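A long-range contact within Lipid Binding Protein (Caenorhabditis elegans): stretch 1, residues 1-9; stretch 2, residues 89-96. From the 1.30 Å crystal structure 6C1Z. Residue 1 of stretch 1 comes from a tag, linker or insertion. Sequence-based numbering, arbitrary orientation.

Stretch 1, residues 1-9: AMVSMKEFI
Stretch 2 (89-96) TFENGKFI

No hydrogen bond joins these two stretches: an N-terminal segment packs against a β-hairpin 82 or more residues away, chiefly through three phenylalanines, a methionine and a bare glycine; the whole contact buries 438 Å².

The hairpin supplies the frame. Strands 89-91 and 94-96 run antiparallel, T89 paired with I96 and E91 with K94, each pair by two bonds, N to O and O to N, of 2.8 to 3.0 Å. A type I' turn from E91 to K94 closes it, with N92 at phi/psi 50/43 and G93 at 84/4. Those angles alone call for glycine at 93, and an ideal CB there would also lie 3.6 Å from V3 CB. G93 CA instead sits 3.7 Å from V3 O.

Stretch 1 meets the turn first. A1, a tag residue, has its CA 3.6 Å from N92 CA. M2 (-75/-37) turns the chain; V3 (-60/131, chi1 t) and S4 (-90/154) are extended; residues 5-8 then adopt helical angles without regular helical bonding. The bend is held by E7 N to S4 O (3.1 Å) and F8 N to M5 O (3.0 Å), while E7 OE2 accepts from S4 N at 2.8 Å and from S4 OG at 3.0 Å.

This bend presents M5 and F8 to the hairpin. M5 (m, t, p) lays CG over the F90 face, 3.5 Å from the ring centroid and 9° off its normal, a CH-pi contact. Its SD lies over the same face, 4.4 Å from the F90 centroid, and M5 CE reaches F95 CZ at 3.5 Å. F8 (m, chi2 81°) receives the slightly positive C-H edge of F95 (m, chi2 91°) on its electron-rich face: planes at 90°, centroids 4.9 Å apart, F8 CG to F95 CE1 3.7 Å. At the F8 ring's edge, F8 CZ approaches G93 O at 3.4 Å, its polarized C-H suited to a carbonyl. F90 (t, chi2 78°) meets F8 obliquely, an apolar contact, F90 CE1 to F8 CE1 3.7 Å.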

# COMPACT_ATOMS: atom_id res chain seq x y z
N ALA A 1 -9.30 12.13 13.01
CA ALA A 1 -10.45 11.88 12.14
C ALA A 1 -10.78 13.10 11.29
O ALA A 1 -11.73 13.06 10.50
CB ALA A 1 -11.65 11.48 12.98
N MET A 2 -10.01 14.18 11.43
CA MET A 2 -10.37 15.40 10.72
C MET A 2 -10.02 15.31 9.23
O MET A 2 -10.78 15.81 8.40
CB MET A 2 -9.76 16.64 11.41
CG MET A 2 -8.24 16.76 11.37
SD MET A 2 -7.37 15.44 12.25
CE MET A 2 -5.66 15.92 12.02
N VAL A 3 -8.90 14.65 8.88
CA VAL A 3 -8.41 14.67 7.51
C VAL A 3 -9.46 14.08 6.58
O VAL A 3 -10.04 13.03 6.89
CB VAL A 3 -7.09 13.88 7.41
CG1 VAL A 3 -6.58 13.78 5.96
CG2 VAL A 3 -6.02 14.48 8.30
N SER A 4 -9.75 14.78 5.49
CA SER A 4 -10.73 14.31 4.51
C SER A 4 -10.06 13.47 3.43
O SER A 4 -8.88 13.64 3.12
CB SER A 4 -11.44 15.48 3.84
OG SER A 4 -10.53 16.28 3.13
N MET A 5 -10.86 12.59 2.84
CA MET A 5 -10.36 11.71 1.79
C MET A 5 -9.75 12.50 0.65
O MET A 5 -8.72 12.10 0.09
CB MET A 5 -11.51 10.84 1.27
CG MET A 5 -12.21 10.01 2.36
SD MET A 5 -13.44 8.87 1.70
CE MET A 5 -12.26 7.69 1.41
N LYS A 6 -10.35 13.63 0.28
CA LYS A 6 -9.86 14.39 -0.86
C LYS A 6 -8.43 14.88 -0.69
O LYS A 6 -7.74 15.11 -1.69
CB LYS A 6 -10.79 15.57 -1.15
CG LYS A 6 -10.81 16.63 -0.07
CD LYS A 6 -11.57 17.88 -0.50
CE LYS A 6 -11.49 18.96 0.58
NZ LYS A 6 -11.97 20.29 0.10
N GLU A 7 -7.95 15.06 0.55
CA GLU A 7 -6.58 15.52 0.78
C GLU A 7 -5.53 14.52 0.34
O GLU A 7 -4.36 14.89 0.20
CB GLU A 7 -6.41 15.87 2.27
CG GLU A 7 -7.35 16.96 2.76
CD GLU A 7 -7.24 17.22 4.25
OE1 GLU A 7 -6.12 17.48 4.74
OE2 GLU A 7 -8.28 17.15 4.92
N PHE A 8 -5.93 13.27 0.13
CA PHE A 8 -4.98 12.26 -0.33
C PHE A 8 -4.76 12.32 -1.83
O PHE A 8 -3.79 11.70 -2.32
CB PHE A 8 -5.52 10.87 0.03
CG PHE A 8 -5.46 10.53 1.50
CD1 PHE A 8 -6.44 11.00 2.38
CD2 PHE A 8 -4.44 9.77 2.00
CE1 PHE A 8 -6.39 10.67 3.72
CE2 PHE A 8 -4.40 9.43 3.35
CZ PHE A 8 -5.38 9.90 4.22
N ILE A 9 -5.65 12.96 -2.57
CA ILE A 9 -5.59 12.89 -4.03
C ILE A 9 -4.38 13.66 -4.54
O ILE A 9 -4.13 14.81 -4.16
CB ILE A 9 -6.90 13.43 -4.62
CG1 ILE A 9 -8.02 12.44 -4.33
CG2 ILE A 9 -6.75 13.67 -6.13
CD1 ILE A 9 -9.38 12.95 -4.60
N THR A 89 -11.08 0.39 4.16
CA THR A 89 -11.99 1.29 4.84
C THR A 89 -11.29 2.64 5.05
O THR A 89 -10.09 2.78 4.84
CB THR A 89 -12.41 0.69 6.17
OG1 THR A 89 -11.23 0.33 6.88
CG2 THR A 89 -13.30 -0.55 5.96
N PHE A 90 -12.10 3.64 5.36
CA PHE A 90 -11.59 4.96 5.70
C PHE A 90 -12.09 5.26 7.10
O PHE A 90 -13.30 5.42 7.32
CB PHE A 90 -12.03 6.03 4.71
CG PHE A 90 -11.31 7.34 4.90
CD1 PHE A 90 -10.02 7.49 4.44
CD2 PHE A 90 -11.89 8.41 5.57
CE1 PHE A 90 -9.35 8.67 4.65
CE2 PHE A 90 -11.21 9.59 5.74
CZ PHE A 90 -9.97 9.72 5.29
N GLU A 91 -11.16 5.30 8.06
CA GLU A 91 -11.46 5.33 9.48
C GLU A 91 -10.58 6.38 10.13
O GLU A 91 -9.35 6.30 10.02
CB GLU A 91 -11.12 3.97 10.11
CG GLU A 91 -11.87 2.77 9.55
CD GLU A 91 -11.52 1.45 10.24
OE1 GLU A 91 -11.18 1.48 11.45
OE2 GLU A 91 -11.57 0.39 9.58
N ASN A 92 -11.19 7.33 10.84
CA ASN A 92 -10.42 8.30 11.59
C ASN A 92 -9.33 8.95 10.73
O ASN A 92 -8.20 9.15 11.16
CB ASN A 92 -9.84 7.67 12.85
CG ASN A 92 -10.91 7.16 13.79
OD1 ASN A 92 -11.85 7.89 14.10
ND2 ASN A 92 -10.80 5.90 14.21
N GLY A 93 -9.71 9.30 9.49
CA GLY A 93 -8.82 10.05 8.63
C GLY A 93 -7.82 9.22 7.86
O GLY A 93 -6.93 9.81 7.22
N LYS A 94 -7.87 7.90 7.96
CA LYS A 94 -6.85 7.03 7.39
C LYS A 94 -7.48 5.98 6.50
O LYS A 94 -8.56 5.48 6.78
CB LYS A 94 -6.07 6.29 8.47
CG LYS A 94 -5.59 7.16 9.61
CD LYS A 94 -4.62 6.39 10.50
CE LYS A 94 -3.95 7.31 11.52
NZ LYS A 94 -4.95 7.94 12.43
N PHE A 95 -6.81 5.66 5.39
CA PHE A 95 -7.16 4.47 4.60
C PHE A 95 -6.52 3.24 5.22
O PHE A 95 -5.32 3.22 5.47
CB PHE A 95 -6.69 4.57 3.15
CG PHE A 95 -7.47 5.51 2.28
CD1 PHE A 95 -7.09 6.84 2.16
CD2 PHE A 95 -8.54 5.05 1.53
CE1 PHE A 95 -7.78 7.69 1.34
CE2 PHE A 95 -9.24 5.89 0.70
CZ PHE A 95 -8.86 7.23 0.59
N ILE A 96 -7.33 2.23 5.51
CA ILE A 96 -6.86 0.99 6.11
C ILE A 96 -7.26 -0.15 5.19
O ILE A 96 -8.45 -0.33 4.90
CB ILE A 96 -7.47 0.76 7.49
CG1 ILE A 96 -7.18 1.97 8.39
CG2 ILE A 96 -6.91 -0.52 8.09
CD1 ILE A 96 -7.85 1.88 9.75